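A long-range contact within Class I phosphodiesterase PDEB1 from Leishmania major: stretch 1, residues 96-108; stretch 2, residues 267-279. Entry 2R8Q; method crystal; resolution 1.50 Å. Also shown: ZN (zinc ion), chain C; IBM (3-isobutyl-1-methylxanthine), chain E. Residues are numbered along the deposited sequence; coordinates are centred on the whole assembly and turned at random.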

ATOM      1  N   ARG A  96      18.072   2.249  -8.813  1.00 22.47           N
ATOM      2  CA  ARG A  96      19.493   2.061  -9.037  1.00 24.23           C
ATOM      3  C   ARG A  96      20.270   1.951  -7.730  1.00 23.66           C
ATOM      4  O   ARG A  96      21.143   2.774  -7.445  1.00 26.75           O
ATOM      5  CB  ARG A  96      20.051   3.206  -9.881  1.00 27.96           C
ATOM      6  CG  ARG A  96      19.432   3.305 -11.266  1.00 32.40           C
ATOM      7  CD  ARG A  96      20.168   4.322 -12.126  1.00 37.83           C
ATOM      8  NE  ARG A  96      19.552   4.476 -13.441  1.00 41.84           N
ATOM      9  CZ  ARG A  96      18.337   4.976 -13.644  1.00 43.99           C
ATOM     10  NH1 ARG A  96      17.599   5.373 -12.616  1.00 44.28           N
ATOM     11  NH2 ARG A  96      17.857   5.076 -14.878  1.00 44.79           N
ATOM     12  N   VAL A  97      19.935   0.937  -6.937  1.00 20.05           N
ATOM     13  CA  VAL A  97      20.618   0.677  -5.672  1.00 19.10           C
ATOM     14  C   VAL A  97      21.641  -0.423  -5.951  1.00 17.06           C
ATOM     15  O   VAL A  97      21.519  -1.150  -6.936  1.00 17.55           O
ATOM     16  CB  VAL A  97      19.630   0.229  -4.577  1.00 17.97           C
ATOM     17  CG1 VAL A  97      18.713   1.387  -4.209  1.00 20.45           C
ATOM     18  CG2 VAL A  97      18.808  -0.956  -5.061  1.00 18.59           C
ATOM     19  N   PRO A  98      22.662  -0.565  -5.089  1.00 17.10           N
ATOM     20  CA  PRO A  98      23.705  -1.581  -5.276  1.00 16.24           C
ATOM     21  C   PRO A  98      23.282  -3.039  -5.373  1.00 15.77           C
ATOM     22  O   PRO A  98      23.826  -3.790  -6.189  1.00 15.87           O
ATOM     23  CB  PRO A  98      24.637  -1.351  -4.083  1.00 16.25           C
ATOM     24  CG  PRO A  98      24.446   0.109  -3.773  1.00 17.20           C
ATOM     25  CD  PRO A  98      22.948   0.261  -3.903  1.00 17.13           C
ATOM     26  N   TYR A  99      22.322  -3.443  -4.547  1.00 15.49           N
ATOM     27  CA  TYR A  99      21.897  -4.832  -4.540  1.00 14.71           C
ATOM     28  C   TYR A  99      20.452  -5.104  -4.934  1.00 14.40           C
ATOM     29  O   TYR A  99      20.197  -5.931  -5.808  1.00 14.19           O
ATOM     30  CB  TYR A  99      22.154  -5.442  -3.159  1.00 15.39           C
ATOM     31  CG  TYR A  99      21.814  -6.912  -3.070  1.00 13.99           C
ATOM     32  CD1 TYR A  99      22.643  -7.875  -3.641  1.00 15.14           C
ATOM     33  CD2 TYR A  99      20.654  -7.337  -2.430  1.00 15.05           C
ATOM     34  CE1 TYR A  99      22.325  -9.228  -3.573  1.00 15.37           C
ATOM     35  CE2 TYR A  99      20.324  -8.679  -2.359  1.00 14.60           C
ATOM     36  CZ  TYR A  99      21.162  -9.622  -2.928  1.00 13.98           C
ATOM     37  OH  TYR A  99      20.841 -10.956  -2.838  1.00 15.09           O
ATOM     38  N   HIS A 100      19.506  -4.418  -4.298  1.00 13.91           N
ATOM     39  CA  HIS A 100      18.099  -4.659  -4.595  1.00 13.92           C
ATOM     40  C   HIS A 100      17.603  -3.979  -5.855  1.00 15.03           C
ATOM     41  O   HIS A 100      16.596  -3.266  -5.850  1.00 15.84           O
ATOM     42  CB  HIS A 100      17.227  -4.280  -3.397  1.00 15.01           C
ATOM     43  CG  HIS A 100      17.315  -5.258  -2.265  1.00 14.79           C
ATOM     44  ND1 HIS A 100      18.105  -5.049  -1.156  1.00 14.26           N
ATOM     45  CD2 HIS A 100      16.743  -6.475  -2.095  1.00 14.87           C
ATOM     46  CE1 HIS A 100      18.018  -6.096  -0.352  1.00 15.42           C
ATOM     47  NE2 HIS A 100      17.199  -6.975  -0.900  1.00 14.91           N
ATOM     48  N   ASN A 101      18.326  -4.231  -6.940  1.00 15.53           N
ATOM     49  CA  ASN A 101      17.991  -3.688  -8.247  1.00 13.96           C
ATOM     50  C   ASN A 101      17.410  -4.812  -9.106  1.00 15.37           C
ATOM     51  O   ASN A 101      17.246  -5.940  -8.640  1.00 14.90           O
ATOM     52  CB  ASN A 101      19.244  -3.092  -8.893  1.00 15.16           C
ATOM     53  CG  ASN A 101      20.413  -4.055  -8.885  1.00 14.95           C
ATOM     54  OD1 ASN A 101      20.295  -5.185  -9.352  1.00 15.13           O
ATOM     55  ND2 ASN A 101      21.552  -3.612  -8.355  1.00 16.32           N
ATOM     56  N   PHE A 102      17.100  -4.508 -10.364  1.00 14.49           N
ATOM     57  CA  PHE A 102      16.507  -5.496 -11.255  1.00 14.77           C
ATOM     58  C   PHE A 102      17.326  -6.786 -11.373  1.00 12.85           C
ATOM     59  O   PHE A 102      16.761  -7.871 -11.484  1.00 13.39           O
ATOM     60  CB  PHE A 102      16.292  -4.866 -12.638  1.00 14.39           C
ATOM     61  CG  PHE A 102      15.558  -5.748 -13.616  1.00 13.84           C
ATOM     62  CD1 PHE A 102      14.278  -6.223 -13.333  1.00 14.42           C
ATOM     63  CD2 PHE A 102      16.139  -6.072 -14.841  1.00 15.79           C
ATOM     64  CE1 PHE A 102      13.582  -7.004 -14.256  1.00 14.95           C
ATOM     65  CE2 PHE A 102      15.454  -6.854 -15.774  1.00 15.18           C
ATOM     66  CZ  PHE A 102      14.175  -7.320 -15.485  1.00 13.95           C
ATOM     67  N   TYR A 103      18.650  -6.685 -11.340  1.00 13.06           N
ATOM     68  CA  TYR A 103      19.480  -7.882 -11.461  1.00 13.76           C
ATOM     69  C   TYR A 103      19.257  -8.891 -10.341  1.00 14.05           C
ATOM     70  O   TYR A 103      19.380 -10.097 -10.560  1.00 14.97           O
ATOM     71  CB  TYR A 103      20.955  -7.498 -11.535  1.00 14.09           C
ATOM     72  CG  TYR A 103      21.253  -6.546 -12.668  1.00 14.72           C
ATOM     73  CD1 TYR A 103      21.738  -5.264 -12.414  1.00 15.66           C
ATOM     74  CD2 TYR A 103      21.032  -6.918 -13.996  1.00 15.58           C
ATOM     75  CE1 TYR A 103      22.000  -4.374 -13.454  1.00 16.37           C
ATOM     76  CE2 TYR A 103      21.287  -6.033 -15.043  1.00 17.12           C
ATOM     77  CZ  TYR A 103      21.770  -4.765 -14.765  1.00 17.06           C
ATOM     78  OH  TYR A 103      22.028  -3.875 -15.786  1.00 19.83           O
ATOM     79  N   HIS A 104      18.937  -8.410  -9.144  1.00 13.23           N
ATOM     80  CA  HIS A 104      18.684  -9.320  -8.033  1.00 12.67           C
ATOM     81  C   HIS A 104      17.445 -10.170  -8.289  1.00 13.55           C
ATOM     82  O   HIS A 104      17.456 -11.371  -8.027  1.00 14.12           O
ATOM     83  CB  HIS A 104      18.489  -8.545  -6.720  1.00 12.44           C
ATOM     84  CG  HIS A 104      17.862  -9.356  -5.624  1.00 12.35           C
ATOM     85  ND1 HIS A 104      18.482 -10.450  -5.052  1.00 12.77           N
ATOM     86  CD2 HIS A 104      16.681  -9.215  -4.976  1.00 13.41           C
ATOM     87  CE1 HIS A 104      17.711 -10.940  -4.096  1.00 13.15           C
ATOM     88  NE2 HIS A 104      16.613 -10.209  -4.030  1.00 14.70           N
ATOM     89  N   VAL A 105      16.373  -9.567  -8.801  1.00 12.95           N
ATOM     90  CA  VAL A 105      15.166 -10.361  -9.027  1.00 13.41           C
ATOM     91  C   VAL A 105      15.300 -11.270 -10.244  1.00 13.02           C
ATOM     92  O   VAL A 105      14.701 -12.341 -10.286  1.00 14.11           O
ATOM     93  CB  VAL A 105      13.881  -9.482  -9.118  1.00 13.32           C
ATOM     94  CG1 VAL A 105      13.721  -8.689  -7.820  1.00 14.02           C
ATOM     95  CG2 VAL A 105      13.929  -8.547 -10.318  1.00 13.74           C
ATOM     96  N   VAL A 106      16.102 -10.858 -11.223  1.00 14.00           N
ATOM     97  CA  VAL A 106      16.340 -11.696 -12.391  1.00 14.23           C
ATOM     98  C   VAL A 106      17.095 -12.919 -11.860  1.00 13.83           C
ATOM     99  O   VAL A 106      16.809 -14.060 -12.235  1.00 13.74           O
ATOM    100  CB  VAL A 106      17.203 -10.954 -13.441  1.00 13.84           C
ATOM    101  CG1 VAL A 106      17.727 -11.935 -14.492  1.00 16.43           C
ATOM    102  CG2 VAL A 106      16.365  -9.864 -14.103  1.00 15.16           C
ATOM    103  N   ASP A 107      18.051 -12.674 -10.968  1.00 13.78           N
ATOM    104  CA  ASP A 107      18.820 -13.758 -10.368  1.00 14.15           C
ATOM    105  C   ASP A 107      17.929 -14.704  -9.559  1.00 14.68           C
ATOM    106  O   ASP A 107      18.051 -15.917  -9.672  1.00 14.07           O
ATOM    107  CB  ASP A 107      19.920 -13.190  -9.468  1.00 14.56           C
ATOM    108  CG  ASP A 107      20.663 -14.266  -8.702  1.00 15.39           C
ATOM    109  OD1 ASP A 107      21.132 -15.236  -9.336  1.00 16.10           O
ATOM    110  OD2 ASP A 107      20.787 -14.137  -7.463  1.00 16.93           O
ATOM    111  N   VAL A 108      17.032 -14.160  -8.739  1.00 13.41           N
ATOM    112  CA  VAL A 108      16.163 -15.018  -7.941  1.00 13.99           C
ATOM    113  C   VAL A 108      15.259 -15.854  -8.847  1.00 14.26           C
ATOM    114  O   VAL A 108      15.032 -17.032  -8.587  1.00 14.87           O
ATOM    115  CB  VAL A 108      15.316 -14.185  -6.943  1.00 13.84           C
ATOM    116  CG1 VAL A 108      14.291 -15.068  -6.241  1.00 14.20           C
ATOM    117  CG2 VAL A 108      16.234 -13.553  -5.906  1.00 14.88           C
ATOM    118  N   MET A 267      31.005 -11.657  -5.780  1.00 17.28           N
ATOM    119  CA  MET A 267      30.530 -10.432  -6.405  1.00 16.99           C
ATOM    120  C   MET A 267      29.191 -10.002  -5.816  1.00 15.14           C
ATOM    121  O   MET A 267      28.932  -8.808  -5.665  1.00 16.66           O
ATOM    122  CB  MET A 267      30.418 -10.595  -7.924  1.00 19.80           C
ATOM    123  CG  MET A 267      31.768 -10.660  -8.621  1.00 24.80           C
ATOM    124  SD  MET A 267      31.647 -10.432 -10.410  1.00 30.07           S
ATOM    125  CE  MET A 267      31.593  -8.639 -10.510  1.00 31.87           C
ATOM    126  N   TRP A 268      28.335 -10.963  -5.488  1.00 15.89           N
ATOM    127  CA  TRP A 268      27.054 -10.611  -4.889  1.00 14.74           C
ATOM    128  C   TRP A 268      27.316 -10.002  -3.516  1.00 14.67           C
ATOM    129  O   TRP A 268      26.678  -9.023  -3.134  1.00 16.11           O
ATOM    130  CB  TRP A 268      26.156 -11.839  -4.724  1.00 14.68           C
ATOM    131  CG  TRP A 268      25.496 -12.328  -5.979  1.00 14.78           C
ATOM    132  CD1 TRP A 268      25.630 -13.564  -6.543  1.00 15.67           C
ATOM    133  CD2 TRP A 268      24.557 -11.614  -6.797  1.00 14.02           C
ATOM    134  NE1 TRP A 268      24.833 -13.669  -7.656  1.00 15.79           N
ATOM    135  CE2 TRP A 268      24.164 -12.487  -7.837  1.00 14.85           C
ATOM    136  CE3 TRP A 268      24.009 -10.326  -6.753  1.00 14.61           C
ATOM    137  CZ2 TRP A 268      23.245 -12.111  -8.827  1.00 13.90           C
ATOM    138  CZ3 TRP A 268      23.092  -9.949  -7.742  1.00 15.44           C
ATOM    139  CH2 TRP A 268      22.722 -10.844  -8.764  1.00 15.95           C
ATOM    140  N   ALA A 269      28.252 -10.592  -2.775  1.00 14.20           N
ATOM    141  CA  ALA A 269      28.577 -10.097  -1.438  1.00 15.67           C
ATOM    142  C   ALA A 269      29.061  -8.651  -1.466  1.00 15.64           C
ATOM    143  O   ALA A 269      28.780  -7.875  -0.548  1.00 16.89           O
ATOM    144  CB  ALA A 269      29.629 -10.996  -0.785  1.00 15.79           C
ATOM    145  N   MET A 270      29.791  -8.285  -2.515  1.00 15.39           N
ATOM    146  CA  MET A 270      30.288  -6.917  -2.641  1.00 16.37           C
ATOM    147  C   MET A 270      29.108  -5.968  -2.829  1.00 16.80           C
ATOM    148  O   MET A 270      29.091  -4.872  -2.273  1.00 17.40           O
ATOM    149  CB  MET A 270      31.243  -6.799  -3.834  1.00 18.17           C
ATOM    150  CG  MET A 270      32.531  -7.581  -3.671  1.00 19.84           C
ATOM    151  SD  MET A 270      33.566  -7.458  -5.150  1.00 23.69           S
ATOM    152  CE  MET A 270      34.929  -8.526  -4.705  1.00 26.21           C
ATOM    153  N   ALA A 271      28.118  -6.397  -3.612  1.00 15.13           N
ATOM    154  CA  ALA A 271      26.940  -5.577  -3.862  1.00 15.39           C
ATOM    155  C   ALA A 271      26.111  -5.404  -2.587  1.00 16.26           C
ATOM    156  O   ALA A 271      25.672  -4.298  -2.276  1.00 17.43           O
ATOM    157  CB  ALA A 271      26.090  -6.200  -4.966  1.00 15.75           C
ATOM    158  N   VAL A 272      25.891  -6.498  -1.860  1.00 14.84           N
ATOM    159  CA  VAL A 272      25.132  -6.432  -0.612  1.00 16.34           C
ATOM    160  C   VAL A 272      25.846  -5.495   0.357  1.00 17.11           C
ATOM    161  O   VAL A 272      25.228  -4.619   0.966  1.00 17.76           O
ATOM    162  CB  VAL A 272      25.008  -7.818   0.071  1.00 16.01           C
ATOM    163  CG1 VAL A 272      24.352  -7.665   1.440  1.00 18.30           C
ATOM    164  CG2 VAL A 272      24.192  -8.755  -0.792  1.00 18.68           C
ATOM    165  N   THR A 273      27.155  -5.681   0.485  1.00 16.78           N
ATOM    166  CA  THR A 273      27.953  -4.866   1.388  1.00 17.91           C
ATOM    167  C   THR A 273      27.840  -3.377   1.094  1.00 18.01           C
ATOM    168  O   THR A 273      27.641  -2.574   2.006  1.00 18.12           O
ATOM    169  CB  THR A 273      29.434  -5.286   1.340  1.00 17.82           C
ATOM    170  OG1 THR A 273      29.550  -6.642   1.787  1.00 21.76           O
ATOM    171  CG2 THR A 273      30.281  -4.386   2.240  1.00 20.75           C
ATOM    172  N   GLU A 274      27.963  -3.001  -0.176  1.00 17.51           N
ATOM    173  CA  GLU A 274      27.867  -1.594  -0.537  1.00 18.86           C
ATOM    174  C   GLU A 274      26.483  -1.027  -0.248  1.00 17.89           C
ATOM    175  O   GLU A 274      26.361   0.127   0.161  1.00 18.25           O
ATOM    176  CB  GLU A 274      28.216  -1.385  -2.011  1.00 20.53           C
ATOM    177  CG  GLU A 274      28.123   0.071  -2.484  1.00 22.45           C
ATOM    178  CD  GLU A 274      28.921   1.049  -1.621  1.00 24.80           C
ATOM    179  OE1 GLU A 274      29.962   0.655  -1.056  1.00 25.78           O
ATOM    180  OE2 GLU A 274      28.509   2.224  -1.523  1.00 25.71           O
ATOM    181  N   GLU A 275      25.435  -1.823  -0.452  1.00 15.80           N
ATOM    182  CA  GLU A 275      24.098  -1.314  -0.170  1.00 16.22           C
ATOM    183  C   GLU A 275      23.948  -1.083   1.334  1.00 16.11           C
ATOM    184  O   GLU A 275      23.389  -0.069   1.763  1.00 16.54           O
ATOM    185  CB  GLU A 275      23.011  -2.281  -0.658  1.00 16.18           C
ATOM    186  CG  GLU A 275      21.606  -1.747  -0.393  1.00 16.78           C
ATOM    187  CD  GLU A 275      20.527  -2.485  -1.159  1.00 17.53           C
ATOM    188  OE1 GLU A 275      20.629  -2.572  -2.402  1.00 17.49           O
ATOM    189  OE2 GLU A 275      19.570  -2.965  -0.519  1.00 17.67           O
ATOM    190  N   PHE A 276      24.448  -2.027   2.126  1.00 16.90           N
ATOM    191  CA  PHE A 276      24.385  -1.911   3.579  1.00 16.47           C
ATOM    192  C   PHE A 276      25.141  -0.661   4.037  1.00 17.06           C
ATOM    193  O   PHE A 276      24.648   0.102   4.871  1.00 17.22           O
ATOM    194  CB  PHE A 276      24.999  -3.149   4.249  1.00 15.95           C
ATOM    195  CG  PHE A 276      24.102  -4.361   4.261  1.00 17.07           C
ATOM    196  CD1 PHE A 276      22.818  -4.322   3.722  1.00 17.19           C
ATOM    197  CD2 PHE A 276      24.547  -5.549   4.832  1.00 18.98           C
ATOM    198  CE1 PHE A 276      21.993  -5.448   3.752  1.00 18.41           C
ATOM    199  CE2 PHE A 276      23.732  -6.678   4.866  1.00 19.52           C
ATOM    200  CZ  PHE A 276      22.452  -6.626   4.325  1.00 19.22           C
ATOM    201  N   TYR A 277      26.337  -0.452   3.494  1.00 17.36           N
ATOM    202  CA  TYR A 277      27.133   0.715   3.864  1.00 17.67           C
ATOM    203  C   TYR A 277      26.393   2.011   3.546  1.00 18.44           C
ATOM    204  O   TYR A 277      26.491   2.989   4.286  1.00 18.14           O
ATOM    205  CB  TYR A 277      28.481   0.708   3.136  1.00 19.02           C
ATOM    206  CG  TYR A 277      29.494  -0.277   3.680  1.00 20.33           C
ATOM    207  CD1 TYR A 277      30.702  -0.487   3.020  1.00 23.55           C
ATOM    208  CD2 TYR A 277      29.254  -0.986   4.855  1.00 21.14           C
ATOM    209  CE1 TYR A 277      31.647  -1.379   3.514  1.00 24.19           C
ATOM    210  CE2 TYR A 277      30.195  -1.882   5.360  1.00 25.00           C
ATOM    211  CZ  TYR A 277      31.388  -2.072   4.683  1.00 25.25           C
ATOM    212  OH  TYR A 277      32.321  -2.956   5.177  1.00 29.57           O
ATOM    213  N   ARG A 278      25.649   2.026   2.446  1.00 18.56           N
ATOM    214  CA  ARG A 278      24.917   3.234   2.098  1.00 17.71           C
ATOM    215  C   ARG A 278      23.772   3.459   3.077  1.00 18.46           C
ATOM    216  O   ARG A 278      23.418   4.604   3.363  1.00 19.80           O
ATOM    217  CB  ARG A 278      24.415   3.168   0.653  1.00 18.55           C
ATOM    218  CG  ARG A 278      25.553   3.193  -0.354  1.00 19.62           C
ATOM    219  CD  ARG A 278      25.075   3.321  -1.788  1.00 21.65           C
ATOM    220  NE  ARG A 278      26.192   3.179  -2.715  1.00 22.61           N
ATOM    221  CZ  ARG A 278      26.097   3.298  -4.034  1.00 23.01           C
ATOM    222  NH1 ARG A 278      24.927   3.563  -4.597  1.00 23.77           N
ATOM    223  NH2 ARG A 278      27.176   3.146  -4.789  1.00 25.61           N
ATOM    224  N   GLN A 279      23.186   2.380   3.593  1.00 18.21           N
ATOM    225  CA  GLN A 279      22.118   2.548   4.575  1.00 17.92           C
ATOM    226  C   GLN A 279      22.762   3.130   5.825  1.00 18.34           C
ATOM    227  O   GLN A 279      22.198   4.006   6.476  1.00 17.05           O
ATOM    228  CB  GLN A 279      21.449   1.218   4.937  1.00 18.70           C
ATOM    229  CG  GLN A 279      20.429   1.386   6.067  1.00 17.56           C
ATOM    230  CD  GLN A 279      19.668   0.120   6.404  1.00 17.42           C
ATOM    231  OE1 GLN A 279      19.363  -0.687   5.529  1.00 18.36           O
ATOM    232  NE2 GLN A 279      19.335  -0.047   7.681  1.00 16.46           N
TER
HETATM  233 ZN    ZN C   1      15.017 -10.246  -2.520  1.00 16.99          ZN
HETATM  234  N9  IBM E   3      22.173 -10.371   5.001  1.00 50.85           N
HETATM  235  C8  IBM E   3      23.305 -10.206   5.761  1.00 50.81           C
HETATM  236  N7  IBM E   3      24.409 -10.549   5.146  1.00 50.38           N
HETATM  237  C5  IBM E   3      23.974 -10.967   3.896  1.00 50.74           C
HETATM  238  C4  IBM E   3      22.604 -10.864   3.792  1.00 51.14           C
HETATM  239  N3  IBM E   3      21.836 -11.178   2.725  1.00 51.27           N
HETATM  240  C2  IBM E   3      22.527 -11.653   1.646  1.00 51.70           C
HETATM  241  N1  IBM E   3      23.919 -11.791   1.662  1.00 51.34           N
HETATM  242  C6  IBM E   3      24.640 -11.449   2.781  1.00 51.31           C
HETATM  243  O6  IBM E   3      25.856 -11.565   2.795  1.00 51.34           O
HETATM  244  O2  IBM E   3      21.909 -11.968   0.635  1.00 50.84           O
HETATM  245  C10 IBM E   3      24.609 -12.300   0.486  1.00 52.06           C
HETATM  246  C11 IBM E   3      20.392 -11.017   2.728  1.00 52.65           C
HETATM  247  C12 IBM E   3      20.051  -9.528   2.831  1.00 52.75           C
HETATM  248  C13 IBM E   3      19.932  -8.902   1.448  1.00 52.87           C
HETATM  249  C14 IBM E   3      18.774  -9.321   3.632  1.00 53.62           C
HETATM  250  O   HOH W   1      16.574  -9.611  -0.965  1.00 18.68           O
HETATM  251  O   HOH W   2      23.824 -15.779  -9.284  1.00 17.22           O
HETATM  252  O   HOH W   3      13.897 -10.188  -0.677  1.00 17.59           O

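Stretch 2 is helical throughout; stretch 1 is a loop as far as Asn101, and its residues Val97 to His100 lie against the helix; stretch 1 becomes helical at Phe102. The two helix axes come no closer than 12.7 Å and run at 138° to each other, so the backbones meet most closely through the loop: the CA atoms of Pro98 and Glu275, and those of Tyr99 and Ala271, are each 5.1 Å apart.

Trp268 spans the gap to the helix of stretch 1. Its CA-to-CB bond points sideways, but the indole reaches across, with CE3 3.8 Å from Tyr99 CE1 and CZ2 3.4 Å from Asp107 CG. Water 2 joins the polar edges of this pair, donating to Asp107 OD1 (2.7 Å) and accepting from Trp268 NE1 (2.8 Å).

One turn on, Ala271 points toward the loop, its CB 3.5 Å from Pro98 O and at the edge of the Tyr99 ring. Val272 covers one face of that ring, its CG2 3.5 Å from the centroid of the Tyr99 ring in a CH-pi contact. The same methyl lies 3.8 Å from C10 of the xanthine ligand.

Glu275 is the polar anchor. Its OE1 accepts two hydrogen bonds from backbone nitrogens, Tyr99 N and His100 N, both 2.9 Å from Glu275 OE1, while OE2 accepts a short, nearly linear hydrogen bond from His100 ND1 (2.6 Å). The carboxylate thus fixes both the loop backbone and the His100 imidazole; His100 NE2 lies 2.7 Å from water 1, a ligand of the zinc ion that His104 NE2 also binds (2.2 Å).

At the far end of the contact, Arg278 NE forms a salt bridge with Glu274 OE2 (2.8 Å), and Pro98 packs over one face of the guanidinium, its CG 3.6 Å from Arg278 NH1.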